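Local atomic coordinates of Cyp101j2 (Sphingobium yanoikuyae, PDB entry 5KYO), a protein that is a haem-containing cytochrome P450 monooxygenase, probably hydroxylating the monoterpene 1,8-cineole with its iron porphyrin. Residues 128-131 with 132-136; 255-258 with 259-263. All coordinates share one frame; numbering follows the deposited sequence.

Contact 1: residues 128-131 with 132-136; sequences PEHR and PFRSL. With HEM (protoporphyrin IX containing Fe), chain G.
His130 rests against Arg134 one helical turn on and reaches the haem with its far end. Its CE1 lies 3.5 Å from Arg134 CB. The NE2 of His130 donates to the propionate oxygen O1D of the haem at 2.7 Å, with a bent N-H...O angle of 138°. That oxygen sits at the edge of the imidazole, in its plane. CG of His130 stands anti to the backbone N (chi1 -176°), which swings the ring across Arg134, with one face over Arg134 N. The imidazole and guanidinium planes are steeply inclined (68°); the touch is made by Arg134 CB, not the guanidinium. Ser376 OG bonds to ND1 of His130. The carbonyls of Ser376 and Gly375 take NE and NH2 of Arg134. With both ring nitrogens engaged, the rotation of the imidazole is fixed. His130 thus helps hold the haem in its pocket, where His377, Arg321 and Asn104 also bond to it.

The backbone holds this pair in place. A type I turn runs from Pro128 to Arg131 and leads into the helix. Arg134 N then bonds to His130 O at 3.0 Å, and Ser135 N to Arg131 O at 3.1 Å. Glu129 O meets the edge of the Phe133 ring, 3.7 Å from CD2.

The contact forms the start of helix 131-140, where Phe133 and Leu136 pack on Leu255, just before helix 257-270.

Contact 2: residues 255-258 with 259-263; sequences LTDI and EAENI
Thr256 and Glu259 close a capping box, and their first torsions set it up. Thr256 places OG1 between its backbone N and carbonyl carbon (chi1 69°), facing the helix that starts after it. Glu259 turns CG to the side of its own backbone N (chi1 -78°), and its extended chain reaches back to Thr256. Two bonds result. Glu259 N donates to Thr256 OG1 at 3.2 Å and Thr256 N to Glu259 OE1 at 3.1 Å. The second is nearly straight at the hydrogen, but it meets the anti side of OE1, 30° out of the carboxylate plane. The backbone N of each residue is held by the side chain of the other. The other carboxylate oxygen of Glu259 pairs with Arg253.

Leu255, just before the N-cap, packs against Glu259 and Ile263. Its CD2 lies 3.5 Å from Glu259 OE1, while its CD1 meets Ile263 CD1 at 4.2 Å. These two apolar side chains cross at about a right angle.

Regular helix bonds begin at once. Ala260 N bonds to Thr256 O, Glu261 N to Asp257 O at 2.8 Å, and Asn262 N to Ile258 O. The carboxylates of Asp257 and Glu261 come within 4.4 Å, measured OD2 to OE2. Glu231 adds negative charge near Asp257. Arg234 pairs with Asp257, and Arg227 and Arg223 with Glu261, which probably offsets the repulsion. One turn apart, Ile258 and Asn262 lie side by side, CG2 of Ile258 4.1 Å from ND2 of Asn262. That ND2 bonds to Ile121 O, and Arg223 bonds to OD1.

The contact is the N-terminal end of helix 257-270. Helix 215-235 borders its acidic side, and helices 131-140 and 241-246 meet its apolar side.

Overall arrangement
Both contacts are starts of helices, and they lie on the same side of the chain's centre, about 14 Å apart between centres. Contact 1 is partly buried and contact 2 largely buried. They meet directly: Phe133 CZ approaches Glu259 OE2 at 3.6 Å, and Leu136 CD2 lies 4.2 Å from Ile263 CD1. Helix 131-140 is thereby packed on the N-terminal end of helix 257-270 and the residue before its cap. Their polar chemistry differs. In contact 1, His130 and Arg134 turn to the haem propionate and the 375-376 backbone and side chain. The polar groups of 255-263 cap their own helix and pair largely with arginines, several on helix 215-235. Only contact 1 includes a haem hydrogen bond.

Contact 1: residues 128-131 with 132-136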
loop_
_atom_site.group_PDB
_atom_site.type_symbol
_atom_site.label_atom_id
_atom_site.label_comp_id
_atom_site.label_asym_id
_atom_site.label_seq_id
_atom_site.Cartn_x
_atom_site.Cartn_y
_atom_site.Cartn_z
ATOM N N PRO A 128 15.080 10.874 -15.217
ATOM C CA PRO A 128 14.701 10.053 -16.371
ATOM C C PRO A 128 14.983 8.550 -16.243
ATOM O O PRO A 128 14.383 7.798 -17.006
ATOM C CB PRO A 128 15.533 10.657 -17.507
ATOM C CG PRO A 128 16.722 11.253 -16.832
ATOM C CD PRO A 128 16.237 11.742 -15.505
ATOM N N GLU A 129 15.836 8.122 -15.312
ATOM C CA GLU A 129 16.278 6.722 -15.245
ATOM C C GLU A 129 15.152 5.754 -14.892
ATOM O O GLU A 129 15.179 4.577 -15.261
ATOM C CB GLU A 129 17.409 6.563 -14.225
ATOM C CG GLU A 129 18.751 7.142 -14.655
ATOM C CD GLU A 129 18.907 8.610 -14.293
ATOM O OE1 GLU A 129 18.091 9.118 -13.494
ATOM O OE2 GLU A 129 19.852 9.254 -14.799
ATOM N N HIS A 130 14.162 6.264 -14.174
ATOM C CA HIS A 130 13.037 5.448 -13.727
ATOM C C HIS A 130 12.025 5.176 -14.826
ATOM O O HIS A 130 11.179 4.285 -14.684
ATOM C CB HIS A 130 12.330 6.126 -12.559
ATOM C CG HIS A 130 11.224 5.306 -11.971
ATOM N ND1 HIS A 130 9.898 5.497 -12.301
ATOM C CD2 HIS A 130 11.247 4.277 -11.089
ATOM C CE1 HIS A 130 9.152 4.626 -11.643
ATOM N NE2 HIS A 130 9.946 3.880 -10.895
ATOM N N ARG A 131 12.110 5.940 -15.915
ATOM C CA ARG A 131 11.163 5.827 -17.023
ATOM C C ARG A 131 10.990 4.414 -17.584
ATOM O O ARG A 131 9.872 3.899 -17.590
ATOM C CB ARG A 131 11.560 6.743 -18.184
ATOM C CG ARG A 131 10.635 6.567 -19.361
ATOM C CD ARG A 131 10.771 7.641 -20.423
ATOM N NE ARG A 131 9.767 7.510 -21.485
ATOM C CZ ARG A 131 9.555 6.424 -22.230
ATOM N NH1 ARG A 131 10.297 5.331 -22.076
ATOM N NH2 ARG A 131 8.604 6.439 -23.160
ATOM N N PRO A 132 12.083 3.785 -18.065
ATOM C CA PRO A 132 11.840 2.514 -18.761
ATOM C C PRO A 132 11.325 1.437 -17.823
ATOM O O PRO A 132 10.573 0.568 -18.253
ATOM C CB PRO A 132 13.212 2.124 -19.298
ATOM C CG PRO A 132 14.114 3.320 -19.035
ATOM C CD PRO A 132 13.526 4.038 -17.893
ATOM N N PHE A 133 11.720 1.502 -16.557
ATOM C CA PHE A 133 11.269 0.517 -15.587
ATOM C C PHE A 133 9.799 0.703 -15.255
ATOM O O PHE A 133 9.055 -0.279 -15.157
ATOM C CB PHE A 133 12.125 0.580 -14.327
ATOM C CG PHE A 133 13.517 0.081 -14.544
ATOM C CD1 PHE A 133 13.801 -1.270 -14.428
ATOM C CD2 PHE A 133 14.535 0.956 -14.886
ATOM C CE1 PHE A 133 15.084 -1.742 -14.631
ATOM C CE2 PHE A 133 15.821 0.492 -15.098
ATOM C CZ PHE A 133 16.095 -0.861 -14.967
ATOM N N ARG A 134 9.388 1.960 -15.102
ATOM C CA ARG A 134 7.982 2.308 -14.904
ATOM C C ARG A 134 7.108 1.759 -16.029
ATOM O O ARG A 134 6.019 1.226 -15.790
ATOM C CB ARG A 134 7.821 3.824 -14.814
ATOM C CG ARG A 134 6.379 4.305 -14.693
ATOM C CD ARG A 134 6.275 5.799 -14.967
ATOM N NE ARG A 134 5.164 6.412 -14.244
ATOM C CZ ARG A 134 3.986 6.697 -14.788
ATOM N NH1 ARG A 134 3.769 6.431 -16.068
ATOM N NH2 ARG A 134 3.029 7.252 -14.050
ATOM N N SER A 135 7.579 1.889 -17.261
ATOM C CA SER A 135 6.855 1.321 -18.402
ATOM C C SER A 135 6.686 -0.187 -18.256
ATOM O O SER A 135 5.597 -0.725 -18.455
ATOM C CB SER A 135 7.576 1.642 -19.715
ATOM O OG SER A 135 7.591 3.039 -19.951
ATOM N N LEU A 136 7.772 -0.853 -17.883
ATOM C CA LEU A 136 7.798 -2.305 -17.741
ATOM C C LEU A 136 6.855 -2.779 -16.650
ATOM O O LEU A 136 6.125 -3.750 -16.831
ATOM C CB LEU A 136 9.211 -2.775 -17.426
ATOM C CG LEU A 136 9.570 -4.222 -17.755
ATOM C CD1 LEU A 136 9.758 -4.408 -19.256
ATOM C CD2 LEU A 136 10.818 -4.618 -16.994
HETATM C CHA HEM G . 3.721 1.896 -5.633
HETATM C CHB HEM G . -0.229 1.957 -2.809
HETATM C CHC HEM G . -1.353 -2.542 -4.354
HETATM C CHD HEM G . 3.021 -2.905 -6.363
HETATM C C1A HEM G . 2.738 2.358 -4.791
HETATM C C2A HEM G . 2.615 3.700 -4.234
HETATM C C3A HEM G . 1.524 3.702 -3.437
HETATM C C4A HEM G . 0.914 2.381 -3.476
HETATM C CMA HEM G . 0.984 4.920 -2.646
HETATM C CAA HEM G . 3.540 4.925 -4.481
HETATM C CBA HEM G . 4.800 4.890 -3.621
HETATM C CGA HEM G . 5.606 6.153 -3.818
HETATM O O1A HEM G . 5.090 7.265 -3.512
HETATM O O2A HEM G . 6.776 6.063 -4.273
HETATM C C1B HEM G . -0.902 0.760 -3.028
HETATM C C2B HEM G . -2.225 0.406 -2.522
HETATM C C3B HEM G . -2.522 -0.840 -2.945
HETATM C C4B HEM G . -1.408 -1.310 -3.731
HETATM C CMB HEM G . -3.132 1.305 -1.643
HETATM C CAB HEM G . -3.791 -1.713 -2.714
HETATM C CBB HEM G . -4.917 -1.322 -2.112
HETATM C C1C HEM G . -0.280 -3.019 -5.063
HETATM C C2C HEM G . -0.218 -4.289 -5.761
HETATM C C3C HEM G . 1.004 -4.391 -6.306
HETATM C C4C HEM G . 1.734 -3.179 -5.985
HETATM C CMC HEM G . -1.387 -5.296 -5.789
HETATM C CAC HEM G . 1.633 -5.509 -7.153
HETATM C CBC HEM G . 0.985 -6.565 -7.649
HETATM C C1D HEM G . 3.635 -1.675 -6.327
HETATM C C2D HEM G . 4.984 -1.392 -6.789
HETATM C C3D HEM G . 5.167 0.092 -6.572
HETATM C C4D HEM G . 3.947 0.581 -5.987
HETATM C CMD HEM G . 6.071 -2.309 -7.414
HETATM C CAD HEM G . 6.445 0.896 -6.897
HETATM C CBD HEM G . 6.260 1.738 -8.161
HETATM C CGD HEM G . 7.546 2.500 -8.424
HETATM O O1D HEM G . 8.065 2.479 -9.568
HETATM O O2D HEM G . 8.061 3.117 -7.456
HETATM N NA HEM G . 1.679 1.591 -4.308
HETATM N NB HEM G . -0.446 -0.320 -3.756
HETATM N NC HEM G . 0.918 -2.363 -5.229
HETATM N ND HEM G . 3.074 -0.496 -5.857
HETATM FE FE HEM G . 1.233 -0.327 -4.927
#

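Contact 2: residues 255-258 with 259-263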
loop_
_atom_site.group_PDB
_atom_site.type_symbol
_atom_site.label_atom_id
_atom_site.label_comp_id
_atom_site.label_asym_id
_atom_site.label_seq_id
_atom_site.Cartn_x
_atom_site.Cartn_y
_atom_site.Cartn_z
ATOM N N LEU A 255 16.968 -7.090 -19.287
ATOM C CA LEU A 255 17.140 -6.987 -17.839
ATOM C C LEU A 255 18.201 -7.973 -17.379
ATOM O O LEU A 255 18.308 -9.072 -17.915
ATOM C CB LEU A 255 15.828 -7.275 -17.091
ATOM C CG LEU A 255 14.674 -6.278 -17.073
ATOM C CD1 LEU A 255 13.518 -6.844 -16.253
ATOM C CD2 LEU A 255 15.124 -4.967 -16.499
ATOM N N THR A 256 18.969 -7.584 -16.370
ATOM C CA THR A 256 19.853 -8.509 -15.682
ATOM C C THR A 256 19.058 -9.322 -14.678
ATOM O O THR A 256 17.954 -8.924 -14.292
ATOM C CB THR A 256 20.982 -7.772 -14.943
ATOM O OG1 THR A 256 20.422 -7.048 -13.843
ATOM C CG2 THR A 256 21.695 -6.799 -15.885
ATOM N N ASP A 257 19.616 -10.454 -14.250
ATOM C CA ASP A 257 19.026 -11.226 -13.172
ATOM C C ASP A 257 18.758 -10.390 -11.916
ATOM O O ASP A 257 17.696 -10.509 -11.295
ATOM C CB ASP A 257 19.921 -12.390 -12.820
ATOM C CG ASP A 257 19.707 -13.561 -13.736
ATOM O OD1 ASP A 257 19.064 -13.354 -14.796
ATOM O OD2 ASP A 257 20.163 -14.673 -13.381
ATOM N N ILE A 258 19.729 -9.555 -11.551
ATOM C CA ILE A 258 19.606 -8.683 -10.385
ATOM C C ILE A 258 18.344 -7.819 -10.489
ATOM O O ILE A 258 17.550 -7.757 -9.556
ATOM C CB ILE A 258 20.842 -7.779 -10.226
ATOM C CG1 ILE A 258 22.051 -8.601 -9.790
ATOM C CG2 ILE A 258 20.576 -6.682 -9.207
ATOM C CD1 ILE A 258 21.998 -9.064 -8.347
ATOM N N GLU A 259 18.157 -7.180 -11.643
ATOM C CA GLU A 259 17.017 -6.293 -11.860
ATOM C C GLU A 259 15.676 -7.033 -11.811
ATOM O O GLU A 259 14.708 -6.539 -11.227
ATOM C CB GLU A 259 17.171 -5.562 -13.194
ATOM C CG GLU A 259 18.157 -4.401 -13.139
ATOM C CD GLU A 259 18.600 -3.921 -14.507
ATOM O OE1 GLU A 259 18.434 -4.672 -15.505
ATOM O OE2 GLU A 259 19.139 -2.794 -14.580
ATOM N N ALA A 260 15.611 -8.202 -12.434
ATOM C CA ALA A 260 14.393 -8.994 -12.426
ATOM C C ALA A 260 14.086 -9.511 -11.018
ATOM O O ALA A 260 12.928 -9.555 -10.612
ATOM C CB ALA A 260 14.502 -10.156 -13.416
ATOM N N GLU A 261 15.129 -9.892 -10.276
ATOM C CA GLU A 261 14.950 -10.347 -8.900
ATOM C C GLU A 261 14.409 -9.203 -8.038
ATOM O O GLU A 261 13.475 -9.395 -7.252
ATOM C CB GLU A 261 16.275 -10.866 -8.319
ATOM C CG GLU A 261 16.715 -12.194 -8.861
ATOM C CD GLU A 261 18.228 -12.369 -8.834
ATOM O OE1 GLU A 261 18.942 -11.521 -8.252
ATOM O OE2 GLU A 261 18.689 -13.371 -9.405
ATOM N N ASN A 262 15.010 -8.019 -8.195
ATOM C CA ASN A 262 14.600 -6.838 -7.447
ATOM C C ASN A 262 13.131 -6.541 -7.707
ATOM O O ASN A 262 12.368 -6.283 -6.776
ATOM C CB ASN A 262 15.477 -5.629 -7.818
ATOM C CG ASN A 262 16.844 -5.680 -7.157
ATOM O OD1 ASN A 262 17.184 -6.662 -6.496
ATOM N ND2 ASN A 262 17.627 -4.618 -7.318
ATOM N N ILE A 263 12.735 -6.617 -8.970
ATOM C CA ILE A 263 11.359 -6.306 -9.354
ATOM C C ILE A 263 10.369 -7.329 -8.788
ATOM O O ILE A 263 9.310 -6.936 -8.253
ATOM C CB ILE A 263 11.205 -6.226 -10.875
ATOM C CG1 ILE A 263 11.982 -5.029 -11.428
ATOM C CG2 ILE A 263 9.741 -6.109 -11.256
ATOM C CD1 ILE A 263 11.932 -4.922 -12.929
#